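Local coordinates for nucleotidyl transferase AbiEii/AbiGii toxin family protein (Mycobacterium tuberculosis, PDB 6Y56) that probably acts as the nucleotidyltransferase toxin of a toxin-antitoxin system, inhibiting growth by inactivating tRNA acceptor stems, at residues 23-28 with 63-68; 37-42 with 80-85; 46-51 with 158-163; 69-74 with 124-129; 96-101 with 108-113. All blocks are in the same frame, centred on the assembly; numbering follows the deposited sequence.

Contact 1. Residues 23-28 with 63-68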
# COMPACT_ATOMS: atom_id res chain seq x y z
N LEU A 23 12.35 13.03 -3.09
CA LEU A 23 11.62 14.04 -3.83
C LEU A 23 10.23 13.55 -4.20
O LEU A 23 9.25 14.30 -4.13
CB LEU A 23 12.40 14.45 -5.08
CG LEU A 23 11.83 15.59 -5.93
CD1 LEU A 23 11.55 16.81 -5.09
CD2 LEU A 23 12.76 15.93 -7.08
N LEU A 24 10.12 12.27 -4.57
CA LEU A 24 8.81 11.69 -4.86
C LEU A 24 7.95 11.63 -3.60
O LEU A 24 6.75 11.91 -3.66
CB LEU A 24 8.99 10.28 -5.43
CG LEU A 24 7.67 9.53 -5.66
CD1 LEU A 24 6.76 10.22 -6.68
CD2 LEU A 24 8.00 8.12 -6.09
N ASP A 25 8.55 11.28 -2.46
CA ASP A 25 7.82 11.27 -1.20
C ASP A 25 7.19 12.63 -0.93
O ASP A 25 6.00 12.73 -0.57
CB ASP A 25 8.79 10.88 -0.06
CG ASP A 25 8.10 10.75 1.29
OD1 ASP A 25 7.29 9.82 1.45
OD2 ASP A 25 8.37 11.57 2.20
N VAL A 26 7.96 13.70 -1.14
CA VAL A 26 7.43 15.05 -0.95
C VAL A 26 6.33 15.34 -1.96
O VAL A 26 5.28 15.91 -1.62
CB VAL A 26 8.57 16.08 -1.04
CG1 VAL A 26 8.03 17.49 -1.05
CG2 VAL A 26 9.55 15.90 0.10
N ALA A 27 6.56 14.97 -3.23
CA ALA A 27 5.56 15.20 -4.27
C ALA A 27 4.25 14.49 -3.94
O ALA A 27 3.17 15.06 -4.13
CB ALA A 27 6.10 14.75 -5.63
N GLN A 28 4.33 13.26 -3.44
CA GLN A 28 3.12 12.54 -3.04
C GLN A 28 2.33 13.30 -1.98
O GLN A 28 1.10 13.32 -2.01
CB GLN A 28 3.48 11.17 -2.47
CG GLN A 28 4.04 10.19 -3.46
CD GLN A 28 4.61 8.99 -2.77
OE1 GLN A 28 5.06 9.08 -1.62
NE2 GLN A 28 4.61 7.86 -3.45
N GLY A 63 9.72 4.16 8.60
CA GLY A 63 9.47 3.29 7.48
C GLY A 63 10.20 3.73 6.22
O GLY A 63 10.75 4.83 6.12
N ARG A 64 10.15 2.86 5.23
CA ARG A 64 10.79 3.08 3.94
C ARG A 64 10.02 4.12 3.12
O ARG A 64 8.83 4.38 3.33
CB ARG A 64 10.80 1.78 3.14
CG ARG A 64 9.39 1.26 2.86
CD ARG A 64 9.41 0.03 1.96
NE ARG A 64 8.07 -0.47 1.64
CZ ARG A 64 7.38 -0.14 0.56
NH1 ARG A 64 7.90 0.69 -0.34
NH2 ARG A 64 6.17 -0.63 0.37
N PHE A 65 10.72 4.70 2.16
CA PHE A 65 10.00 5.39 1.10
C PHE A 65 9.17 4.37 0.32
O PHE A 65 9.49 3.18 0.26
CB PHE A 65 11.00 6.07 0.16
CG PHE A 65 11.71 7.26 0.77
CD1 PHE A 65 10.98 8.29 1.33
CD2 PHE A 65 13.10 7.34 0.77
CE1 PHE A 65 11.62 9.40 1.88
CE2 PHE A 65 13.74 8.46 1.32
CZ PHE A 65 13.00 9.48 1.87
N SER A 66 8.09 4.85 -0.29
CA SER A 66 7.18 3.99 -1.03
C SER A 66 6.68 4.76 -2.24
O SER A 66 6.25 5.91 -2.10
CB SER A 66 6.02 3.58 -0.11
OG SER A 66 5.21 2.57 -0.68
N THR A 67 6.75 4.13 -3.41
CA THR A 67 6.65 4.86 -4.68
C THR A 67 5.29 4.78 -5.32
O THR A 67 5.08 5.41 -6.37
CB THR A 67 7.67 4.32 -5.68
OG1 THR A 67 7.30 2.97 -6.04
CG2 THR A 67 9.07 4.34 -5.11
N ASP A 68 4.38 4.00 -4.77
CA ASP A 68 3.06 3.88 -5.37
C ASP A 68 2.03 4.60 -4.52
O ASP A 68 2.25 4.92 -3.35
CB ASP A 68 2.67 2.41 -5.63
CG ASP A 68 2.87 1.49 -4.43
OD1 ASP A 68 3.50 1.89 -3.41
OD2 ASP A 68 2.40 0.33 -4.52
O HOH W 1 7.35 7.67 -0.19
O HOH W 2 3.41 7.45 -6.40
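With CG anti to its carbonyl carbon (chi1 -68°) and the chain extended beyond it, Gln-28 carries its amide from helix 19-38 to the backbone of Ser-66, while Asp-25, whose CG is anti to the backbone N, has a side chain that crosses that of Phe-65 at about a right angle, the carboxylate and ring planes 55° apart. The amide NE2 donates to Ser-66 O over 2.9 Å. This bond lies on a lone pair in the carbonyl plane and close to the plane of the amide itself. NE2 also gives a hydrogen to a water, 3.2 Å away, which in turn donates to Thr-67 O. CB and CG of Asp-25 come obliquely against the Phe-65 ring, CB 3.7 Å from both CD1 and CE1. Next to Asp-25 in the helix, Leu-24 CD2 rests 3.8 Å from Thr-67 CA and equally near its CB. A second water joins Asp-25 OD1, at 2.7 Å, to Ser-66 N, at 2.9 Å. Beyond the pair, OD1 of Asp-25 has a salt bridge to Lys-56, and OD2 binds Arg-55 and His-11; Thr-67 OG1 bonds Arg-181. Helix 19-38 thus meets the loop leading from helix 50-59 into strand 68-72, which carries Asp-68 and Asp-70. Two cationic partners would be expected to keep the buried Asp-25 ionised, and the amide bond, with two bridging waters, ties the loop's backbone to the helix.

Contact 2. Residues 37-42 with 80-85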
# COMPACT_ATOMS: atom_id res chain seq x y z
N GLN A 37 -8.33 18.49 -0.95
CA GLN A 37 -9.04 19.76 -1.11
C GLN A 37 -10.16 19.68 -2.13
O GLN A 37 -11.00 20.59 -2.16
CB GLN A 37 -8.06 20.86 -1.52
CG GLN A 37 -7.10 21.30 -0.42
CD GLN A 37 -7.77 22.19 0.62
OE1 GLN A 37 -8.03 21.77 1.75
NE2 GLN A 37 -8.04 23.44 0.25
N THR A 38 -10.22 18.64 -2.95
CA THR A 38 -11.09 18.62 -4.12
C THR A 38 -12.03 17.42 -4.17
O THR A 38 -13.17 17.57 -4.62
CB THR A 38 -10.22 18.62 -5.39
OG1 THR A 38 -9.18 19.61 -5.29
CG2 THR A 38 -11.07 18.90 -6.62
N VAL A 39 -11.60 16.25 -3.73
CA VAL A 39 -12.35 15.01 -3.90
C VAL A 39 -12.82 14.51 -2.54
O VAL A 39 -12.09 14.60 -1.54
CB VAL A 39 -11.45 13.94 -4.57
CG1 VAL A 39 -12.16 12.60 -4.65
CG2 VAL A 39 -11.04 14.40 -5.95
N GLN A 40 -14.04 13.97 -2.50
CA GLN A 40 -14.57 13.41 -1.26
C GLN A 40 -13.97 12.02 -1.03
O GLN A 40 -14.13 11.13 -1.86
CB GLN A 40 -16.09 13.32 -1.34
CG GLN A 40 -16.75 12.77 -0.07
CD GLN A 40 -16.52 13.65 1.14
OE1 GLN A 40 -16.98 14.79 1.19
NE2 GLN A 40 -15.79 13.14 2.13
N PHE A 41 -13.26 11.85 0.09
CA PHE A 41 -12.80 10.53 0.50
C PHE A 41 -13.85 9.91 1.42
O PHE A 41 -14.74 10.58 1.93
CB PHE A 41 -11.49 10.64 1.28
CG PHE A 41 -10.26 10.87 0.44
CD1 PHE A 41 -10.02 12.12 -0.12
CD2 PHE A 41 -9.32 9.86 0.26
CE1 PHE A 41 -8.87 12.34 -0.89
CE2 PHE A 41 -8.19 10.07 -0.50
CZ PHE A 41 -7.96 11.32 -1.07
N GLY A 42 -13.75 8.61 1.63
CA GLY A 42 -14.61 7.97 2.60
C GLY A 42 -14.87 6.52 2.26
O GLY A 42 -14.61 6.05 1.15
N LEU A 80 -12.07 8.12 -12.37
CA LEU A 80 -11.84 9.10 -13.43
C LEU A 80 -11.73 10.51 -12.87
O LEU A 80 -10.88 11.29 -13.30
CB LEU A 80 -12.95 9.02 -14.48
CG LEU A 80 -12.74 9.93 -15.70
CD1 LEU A 80 -11.50 9.54 -16.47
CD2 LEU A 80 -13.96 9.89 -16.60
N GLU A 81 -12.58 10.85 -11.89
CA GLU A 81 -12.50 12.17 -11.26
C GLU A 81 -11.10 12.41 -10.69
O GLU A 81 -10.49 13.46 -10.92
CB GLU A 81 -13.58 12.28 -10.19
CG GLU A 81 -13.54 13.55 -9.36
CD GLU A 81 -14.47 13.48 -8.15
OE1 GLU A 81 -15.05 12.41 -7.90
OE2 GLU A 81 -14.61 14.51 -7.45
N VAL A 82 -10.57 11.42 -9.96
CA VAL A 82 -9.24 11.55 -9.37
C VAL A 82 -8.18 11.68 -10.45
O VAL A 82 -7.30 12.54 -10.36
CB VAL A 82 -8.95 10.36 -8.44
CG1 VAL A 82 -7.50 10.41 -7.96
CG2 VAL A 82 -9.91 10.37 -7.28
N CYS A 83 -8.26 10.85 -11.49
CA CYS A 83 -7.22 10.88 -12.51
C CYS A 83 -7.24 12.18 -13.31
O CYS A 83 -6.18 12.73 -13.64
CB CYS A 83 -7.34 9.65 -13.42
SG CYS A 83 -6.92 8.11 -12.56
N GLU A 84 -8.44 12.69 -13.64
CA GLU A 84 -8.52 13.97 -14.34
C GLU A 84 -7.95 15.09 -13.48
O GLU A 84 -7.32 16.02 -13.99
CB GLU A 84 -9.96 14.29 -14.71
CG GLU A 84 -10.57 13.46 -15.83
CD GLU A 84 -11.90 14.02 -16.29
OE1 GLU A 84 -12.06 15.26 -16.28
OE2 GLU A 84 -12.81 13.24 -16.65
N LEU A 85 -8.16 15.00 -12.16
CA LEU A 85 -7.64 16.02 -11.27
C LEU A 85 -6.13 15.97 -11.20
O LEU A 85 -5.47 17.02 -11.24
CB LEU A 85 -8.25 15.84 -9.88
CG LEU A 85 -7.78 16.83 -8.83
CD1 LEU A 85 -8.15 18.25 -9.25
CD2 LEU A 85 -8.40 16.48 -7.49
O HOH W 3 -15.73 14.18 -4.79
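Val-39 runs in an extended conformation just beyond the end of helix 19-38 and passes beside helix 76-86, its CA 7.2 Å from CA of Val-82. Its two methyls share the work. CG1, anti to the backbone N (chi1 175°), meets Val-82 CG2 at 4.1 Å, the two side chains crossing at about a right angle. CG2 lies 3.7 Å from Leu-85 CD2, the valine and leucine sliding past each other in opposite directions. That same leucine methyl is also 3.5 Å from Thr-38 CB, and here the side chains reach tip to tip. Glu-81 likewise comes tip to tip with Val-39, so that a carboxylate borders the apolar patch. Its OE2 accepts from a water at 2.9 Å that is itself bound by Gln-40 N, also at 2.9 Å, and this bridge is the polar link between the segments. The other oxygen, OE1, is in a salt bridge with Arg-45, and Thr-38 OG1 is bonded to Leu-34 O. Around the patch, Leu-34 and Leu-35 of helix 19-38 pack on Leu-85, while Leu-46 lies against Val-39 and Val-82. Val-82 also reaches Phe-128 of strand 125-129, so helix 76-86 is seated on both the sheet and the end of helix 19-38.

Contact 3. Residues 46-51 with 158-163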
# COMPACT_ATOMS: atom_id res chain seq x y z
N LEU A 46 -13.55 6.36 -1.57
CA LEU A 46 -12.13 6.53 -1.86
C LEU A 46 -11.38 6.42 -0.54
O LEU A 46 -11.55 7.26 0.35
CB LEU A 46 -11.88 7.89 -2.51
CG LEU A 46 -10.46 8.14 -2.99
CD1 LEU A 46 -10.07 7.19 -4.14
CD2 LEU A 46 -10.31 9.60 -3.41
N VAL A 47 -10.57 5.37 -0.39
CA VAL A 47 -9.80 5.13 0.82
C VAL A 47 -8.35 4.93 0.42
O VAL A 47 -8.05 4.17 -0.51
CB VAL A 47 -10.34 3.90 1.60
CG1 VAL A 47 -9.48 3.63 2.82
CG2 VAL A 47 -11.77 4.15 2.04
N PHE A 48 -7.44 5.61 1.13
CA PHE A 48 -6.00 5.49 0.90
C PHE A 48 -5.50 4.19 1.54
O PHE A 48 -5.82 3.91 2.70
CB PHE A 48 -5.37 6.72 1.55
CG PHE A 48 -3.89 6.91 1.32
CD1 PHE A 48 -3.25 6.45 0.17
CD2 PHE A 48 -3.14 7.61 2.26
CE1 PHE A 48 -1.89 6.66 -0.02
CE2 PHE A 48 -1.79 7.83 2.07
CZ PHE A 48 -1.17 7.36 0.93
N LYS A 49 -4.73 3.40 0.80
CA LYS A 49 -4.31 2.10 1.32
C LYS A 49 -2.88 1.78 0.87
O LYS A 49 -2.15 2.64 0.40
CB LYS A 49 -5.31 0.99 0.95
CG LYS A 49 -5.40 0.70 -0.53
CD LYS A 49 -6.44 -0.40 -0.77
CE LYS A 49 -6.43 -0.89 -2.19
NZ LYS A 49 -5.70 -2.19 -2.24
N GLY A 50 -2.47 0.53 1.08
CA GLY A 50 -1.19 0.06 0.60
C GLY A 50 -0.01 0.55 1.42
O GLY A 50 -0.13 1.25 2.43
N GLY A 51 1.18 0.18 0.94
CA GLY A 51 2.40 0.50 1.65
C GLY A 51 2.65 1.98 1.81
O GLY A 51 3.27 2.40 2.78
N LEU A 158 -6.81 11.82 6.29
CA LEU A 158 -7.35 11.01 5.21
C LEU A 158 -7.87 9.69 5.78
O LEU A 158 -7.27 9.13 6.69
CB LEU A 158 -6.26 10.68 4.19
CG LEU A 158 -5.73 11.86 3.37
CD1 LEU A 158 -4.58 11.38 2.51
CD2 LEU A 158 -6.83 12.46 2.54
N PRO A 159 -8.97 9.17 5.24
CA PRO A 159 -9.39 7.80 5.57
C PRO A 159 -8.39 6.81 4.99
O PRO A 159 -8.11 6.82 3.79
CB PRO A 159 -10.76 7.66 4.92
CG PRO A 159 -10.84 8.74 3.95
CD PRO A 159 -9.90 9.84 4.32
N VAL A 160 -7.88 5.95 5.86
CA VAL A 160 -6.86 4.98 5.53
C VAL A 160 -7.38 3.58 5.86
O VAL A 160 -8.16 3.40 6.79
CB VAL A 160 -5.55 5.30 6.30
CG1 VAL A 160 -4.51 4.18 6.21
CG2 VAL A 160 -4.96 6.63 5.81
N VAL A 161 -6.92 2.59 5.09
CA VAL A 161 -7.28 1.20 5.35
C VAL A 161 -6.97 0.83 6.80
O VAL A 161 -5.93 1.21 7.36
CB VAL A 161 -6.53 0.30 4.34
CG1 VAL A 161 -5.01 0.42 4.50
CG2 VAL A 161 -6.97 -1.16 4.46
N ALA A 162 -7.88 0.08 7.41
CA ALA A 162 -7.64 -0.39 8.76
C ALA A 162 -6.39 -1.24 8.78
O ALA A 162 -6.07 -1.95 7.82
CB ALA A 162 -8.82 -1.24 9.23
N GLU A 163 -5.66 -1.18 9.90
CA GLU A 163 -4.37 -1.84 9.98
C GLU A 163 -4.47 -3.35 9.80
O GLU A 163 -3.62 -3.96 9.15
CB GLU A 163 -3.66 -1.48 11.28
CG GLU A 163 -2.24 -1.98 11.29
CD GLU A 163 -1.41 -1.43 12.42
OE1 GLU A 163 -1.76 -0.35 12.95
OE2 GLU A 163 -0.39 -2.07 12.75
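Phe-48 and Val-160 lie side by side and point the same way, ring CD2 4.1 Å from the CG2 methyl, while Leu-158 approaches the same ring carbon by crossing obliquely, its CD1 4.0 Å from CD2 of Phe-48. CG of Phe-48 is anti to the backbone N (chi1 -173°), which starts the side chain toward Leu-158 and Val-160. CG1 of Val-47 sits 3.6 Å from Val-161 N, beside the backbone, and CG1 of Val-161 packs 3.6 Å from Lys-49 CB. The lysine then leads away, and its NZ forms a salt bridge with Glu-169. Between these side chains the backbones meet in a single bridge, Phe-48 with Val-160. Phe-48 N donates to Pro-159 O at 3.0 Å, and Val-161 N returns a bond to Phe-48 O at 2.9 Å. The strand axes are turned 56° from each other, a divergence in keeping with so short a pairing. Strand 157-160 otherwise pairs with 138-141, and strand 47-49 is an outermost strand of the six-stranded sheet, bonded to 68-72; the bridge thus joins two sheets. Leu-32 of helix 19-38 touches both Phe-48 and Leu-158, and Ser-53 of helix 50-59 touches both Phe-48 and Val-160.

Contact 4. Residues 69-74 with 124-129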
# COMPACT_ATOMS: atom_id res chain seq x y z
N LEU A 69 0.94 4.95 -5.15
CA LEU A 69 -0.23 5.44 -4.45
C LEU A 69 -1.36 4.48 -4.77
O LEU A 69 -1.67 4.26 -5.94
CB LEU A 69 -0.58 6.86 -4.90
CG LEU A 69 0.39 7.93 -4.40
CD1 LEU A 69 0.05 9.27 -5.01
CD2 LEU A 69 0.37 8.04 -2.87
N ASP A 70 -1.92 3.85 -3.74
CA ASP A 70 -2.96 2.86 -3.91
C ASP A 70 -4.21 3.36 -3.20
O ASP A 70 -4.13 3.85 -2.07
CB ASP A 70 -2.57 1.54 -3.26
CG ASP A 70 -1.39 0.87 -3.94
OD1 ASP A 70 -1.36 0.85 -5.19
OD2 ASP A 70 -0.51 0.33 -3.23
N PHE A 71 -5.35 3.22 -3.86
CA PHE A 71 -6.63 3.60 -3.28
C PHE A 71 -7.62 2.48 -3.52
O PHE A 71 -7.53 1.74 -4.50
CB PHE A 71 -7.20 4.86 -3.93
CG PHE A 71 -6.30 6.05 -3.83
CD1 PHE A 71 -6.32 6.86 -2.71
CD2 PHE A 71 -5.41 6.35 -4.86
CE1 PHE A 71 -5.48 7.96 -2.60
CE2 PHE A 71 -4.57 7.45 -4.76
CZ PHE A 71 -4.59 8.25 -3.63
N SER A 72 -8.58 2.36 -2.60
CA SER A 72 -9.78 1.59 -2.86
C SER A 72 -10.81 2.56 -3.41
O SER A 72 -11.11 3.58 -2.77
CB SER A 72 -10.29 0.93 -1.59
OG SER A 72 -11.56 0.34 -1.83
N ALA A 73 -11.33 2.26 -4.60
CA ALA A 73 -12.32 3.13 -5.25
C ALA A 73 -13.22 2.26 -6.08
O ALA A 73 -12.97 2.02 -7.27
CB ALA A 73 -11.64 4.19 -6.12
N PRO A 74 -14.32 1.76 -5.51
CA PRO A 74 -15.18 0.83 -6.26
C PRO A 74 -15.83 1.42 -7.51
O PRO A 74 -16.21 0.64 -8.40
CB PRO A 74 -16.23 0.41 -5.22
CG PRO A 74 -15.54 0.58 -3.90
CD PRO A 74 -14.68 1.81 -4.07
N ALA A 124 7.01 5.41 -10.44
CA ALA A 124 5.93 5.71 -9.52
C ALA A 124 4.60 5.42 -10.21
O ALA A 124 4.47 5.56 -11.43
CB ALA A 124 5.97 7.17 -9.06
N SER A 125 3.61 5.05 -9.42
CA SER A 125 2.35 4.62 -9.99
C SER A 125 1.20 5.04 -9.09
O SER A 125 1.38 5.40 -7.93
CB SER A 125 2.32 3.11 -10.19
OG SER A 125 2.64 2.46 -8.97
N VAL A 126 -0.00 4.98 -9.66
CA VAL A 126 -1.25 5.14 -8.93
C VAL A 126 -2.16 4.00 -9.36
O VAL A 126 -2.29 3.72 -10.56
CB VAL A 126 -1.91 6.49 -9.24
CG1 VAL A 126 -3.12 6.71 -8.36
CG2 VAL A 126 -0.92 7.64 -9.08
N GLU A 127 -2.77 3.33 -8.39
CA GLU A 127 -3.64 2.20 -8.69
C GLU A 127 -4.91 2.30 -7.87
O GLU A 127 -4.87 2.73 -6.71
CB GLU A 127 -2.96 0.87 -8.39
CG GLU A 127 -3.66 -0.33 -8.98
CD GLU A 127 -2.97 -1.64 -8.64
OE1 GLU A 127 -3.54 -2.70 -8.94
OE2 GLU A 127 -1.86 -1.59 -8.07
N PHE A 128 -6.03 1.87 -8.46
CA PHE A 128 -7.35 1.99 -7.85
C PHE A 128 -7.99 0.61 -7.83
O PHE A 128 -8.37 0.09 -8.89
CB PHE A 128 -8.22 2.93 -8.65
CG PHE A 128 -7.71 4.32 -8.72
CD1 PHE A 128 -6.83 4.70 -9.71
CD2 PHE A 128 -8.14 5.27 -7.82
CE1 PHE A 128 -6.36 5.99 -9.81
CE2 PHE A 128 -7.68 6.57 -7.90
CZ PHE A 128 -6.78 6.93 -8.89
N ALA A 129 -8.13 0.04 -6.64
CA ALA A 129 -8.75 -1.27 -6.50
C ALA A 129 -10.26 -1.14 -6.61
O ALA A 129 -10.86 -0.17 -6.12
CB ALA A 129 -8.41 -1.86 -5.13
O HOH W 4 0.13 1.70 -7.42
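The carbonyl oxygen of Leu-69 is gripped by two groups of strand 125-129: Glu-127 N donates to it at 2.8 Å, nearly along the C=O axis, and Val-126 CA makes a CH...O contact at 3.1 Å. Glu-127 O plays the same double part in return, taking a bond from Phe-71 N and a CH...O contact from Asp-70 CA. Leu-69 N to Ser-125 O, Ala-129 N to Phe-71 O and Ala-73 N to Ala-129 O complete five backbone bonds, the regular pattern of parallel strands. Phe-71 and Phe-128 are paired on one face of the sheet and point the same way. Their planes are only 22° apart but slid so far, with centroids 5.6 Å apart, that the rings barely overlap; the touch is between Phe-71 CD2 and Phe-128 CE2, at 3.8 Å. Val-126 CG1 comes to the edge of the Phe-71 ring, 4.0 Å from CE2. The other face carries Asp-70 and Glu-127, whose OD1 and OE2 come within 3.8 Å, the side chains crossing and the carboxylate planes 77° apart. A water donates to Asp-70 OD1 at 2.8 Å and also bonds Ser-125 OG. Asp-68 and Asp-70, two residues apart on one strand and following Gly-50 and Gly-51, resemble the acidic pair of nucleotidyltransferases, which in relatives binds metal; Glu-127 may complete the set. The apolar face is covered by helices 19-38 and 76-86, through Leu-31, Leu-32 and Leu-35 and through Val-79 and Val-82; strands 47-49 and 107-114 flank the pair.

Contact 5. Residues 96-101 with 108-113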
# COMPACT_ATOMS: atom_id res chain seq x y z
N PHE A 96 2.18 17.43 -11.99
CA PHE A 96 1.91 16.00 -12.02
C PHE A 96 1.34 15.59 -13.37
O PHE A 96 0.65 16.36 -14.03
CB PHE A 96 0.90 15.63 -10.94
CG PHE A 96 1.38 15.96 -9.55
CD1 PHE A 96 2.14 15.05 -8.83
CD2 PHE A 96 1.12 17.20 -8.99
CE1 PHE A 96 2.59 15.36 -7.56
CE2 PHE A 96 1.58 17.50 -7.71
CZ PHE A 96 2.32 16.59 -7.01
N GLY A 97 1.62 14.36 -13.74
CA GLY A 97 0.98 13.76 -14.90
C GLY A 97 0.80 12.28 -14.65
O GLY A 97 1.59 11.65 -13.93
N VAL A 98 -0.27 11.73 -15.21
CA VAL A 98 -0.53 10.30 -15.13
C VAL A 98 -0.76 9.76 -16.53
O VAL A 98 -1.45 10.39 -17.34
CB VAL A 98 -1.68 9.94 -14.17
CG1 VAL A 98 -1.22 10.02 -12.71
CG2 VAL A 98 -2.90 10.82 -14.42
N GLN A 99 -0.19 8.59 -16.80
CA GLN A 99 -0.36 7.89 -18.06
C GLN A 99 -0.90 6.49 -17.77
O GLN A 99 -0.37 5.79 -16.90
CB GLN A 99 0.97 7.77 -18.79
CG GLN A 99 0.83 7.13 -20.16
CD GLN A 99 2.10 7.22 -20.98
OE1 GLN A 99 2.06 7.46 -22.19
NE2 GLN A 99 3.25 7.03 -20.32
N SER A 100 -1.95 6.10 -18.47
CA SER A 100 -2.55 4.80 -18.24
C SER A 100 -1.59 3.70 -18.65
O SER A 100 -0.94 3.78 -19.70
CB SER A 100 -3.83 4.69 -19.05
OG SER A 100 -4.52 3.48 -18.76
N THR A 101 -1.49 2.66 -17.83
CA THR A 101 -0.69 1.49 -18.18
C THR A 101 -1.54 0.33 -18.67
O THR A 101 -0.98 -0.64 -19.19
CB THR A 101 0.16 1.03 -16.99
OG1 THR A 101 -0.70 0.62 -15.92
CG2 THR A 101 1.08 2.14 -16.53
N TRP A 108 -1.93 3.51 -13.39
CA TRP A 108 -1.35 4.69 -14.01
C TRP A 108 0.10 4.81 -13.61
O TRP A 108 0.48 4.50 -12.48
CB TRP A 108 -2.10 5.96 -13.58
CG TRP A 108 -3.55 5.89 -13.91
CD1 TRP A 108 -4.52 5.19 -13.25
CD2 TRP A 108 -4.20 6.51 -15.03
NE1 TRP A 108 -5.73 5.33 -13.89
CE2 TRP A 108 -5.56 6.14 -14.98
CE3 TRP A 108 -3.77 7.35 -16.06
CZ2 TRP A 108 -6.48 6.59 -15.92
CZ3 TRP A 108 -4.68 7.79 -16.99
CH2 TRP A 108 -6.02 7.40 -16.92
N GLN A 109 0.93 5.27 -14.54
CA GLN A 109 2.27 5.71 -14.20
C GLN A 109 2.21 7.18 -13.82
O GLN A 109 1.62 7.99 -14.55
CB GLN A 109 3.21 5.52 -15.39
CG GLN A 109 4.60 6.05 -15.10
CD GLN A 109 5.66 5.56 -16.05
OE1 GLN A 109 5.37 5.03 -17.13
NE2 GLN A 109 6.92 5.74 -15.66
N LEU A 110 2.81 7.52 -12.69
CA LEU A 110 2.84 8.89 -12.20
C LEU A 110 4.18 9.53 -12.53
O LEU A 110 5.23 8.94 -12.26
CB LEU A 110 2.63 8.91 -10.69
CG LEU A 110 2.69 10.28 -10.01
CD1 LEU A 110 1.50 11.12 -10.41
CD2 LEU A 110 2.73 10.09 -8.51
N ARG A 111 4.14 10.73 -13.08
CA ARG A 111 5.35 11.51 -13.29
C ARG A 111 5.20 12.82 -12.55
O ARG A 111 4.11 13.39 -12.49
CB ARG A 111 5.60 11.73 -14.78
CG ARG A 111 6.08 10.47 -15.48
CD ARG A 111 6.52 10.73 -16.91
NE ARG A 111 7.11 9.55 -17.54
CZ ARG A 111 6.41 8.62 -18.19
NH1 ARG A 111 5.09 8.72 -18.30
NH2 ARG A 111 7.04 7.58 -18.74
N VAL A 112 6.28 13.26 -11.92
CA VAL A 112 6.25 14.50 -11.15
C VAL A 112 7.46 15.32 -11.56
O VAL A 112 8.52 14.77 -11.87
CB VAL A 112 6.20 14.25 -9.62
CG1 VAL A 112 5.21 13.15 -9.25
CG2 VAL A 112 7.54 13.89 -9.06
N ARG A 113 7.29 16.63 -11.61
CA ARG A 113 8.40 17.52 -11.95
C ARG A 113 8.31 18.77 -11.10
O ARG A 113 7.26 19.40 -11.02
CB ARG A 113 8.37 17.89 -13.43
CG ARG A 113 9.58 18.68 -13.88
CD ARG A 113 9.38 19.20 -15.30
NE ARG A 113 8.06 19.80 -15.46
CZ ARG A 113 7.73 21.02 -15.05
NH1 ARG A 113 8.64 21.79 -14.45
NH2 ARG A 113 6.50 21.47 -15.22
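Ser-100 sets its CB over one face of the Trp-108 six-membered ring, 4.0 Å from the centroid and 19° off the normal, a CH-pi contact. The indole also lies close under the backbone, with CE3 3.3 Å from Ser-100 N, and Val-98 CB reaches the same CE3 at 3.8 Å. With CG anti to the carbonyl carbon (chi1 -58°), the Trp-108 side chain starts out beside its own backbone N; NE1 bonds Gly-105 O. Farther along this face, Val-98 CG1 packs 3.7 Å from Leu-110 CD1, and Phe-96 CD1 lies 3.6 Å from Val-112 CG1, while Leu-110 CD1 also comes to the edge of the phenylalanine ring. Phe-96/Val-112, Val-98/Leu-110 and Ser-100/Trp-108 are the non-hydrogen-bonded pairs of an antiparallel beta hairpin, strands 94-100 and 107-114; Val-98 to Trp-108 and Leu-110 to Phe-96 are diagonal. At alternate positions Gly-97 and Arg-111 exchange two bonds, with Arg-111 N to Gly-97 O at 2.8 Å, and Gln-99 and Gln-109 two more, with Gln-109 N to Gln-99 O at 2.7 Å. On the other face Gln-109 CD lies over the guanidinium of Arg-111, toward its rim. In the second shell Ala-27 and Leu-31 of helix 19-38 touch Phe-96, Ile-86 of helix 76-86 covers Phe-96 and Val-98, and Cys-83 touches Trp-108. Strand 125-129 bonds to 107-114 through Val-126 and Ala-124, and Asp-87 accepts from Val-98 N.

How the contacts relate
Contacts 3, 4 and 5 follow one mixed sheet, strand 47-49 through 68-72, 125-129 and 107-114 to 94-100. Contact 4 sits in the middle, its centre about 10 Å from contact 3 and about 13 Å from contact 5, with backbone bonds probable at both joints; contacts 3 and 5 are about 21 Å apart, centre to centre, and do not touch. The centres of contacts 1 and 2 are about 20 Å apart. Both use helix 19-38, one joining it to the loop before strand 68-72, the other joining its end to helix 76-86. Along the chain contact 5 falls within the span of contact 4, and contact 4 within that of contact 3, while contacts 1 and 2 cross. The segments thus belong to one compact sheet-and-helix core, in keeping with a nucleotidyltransferase fold.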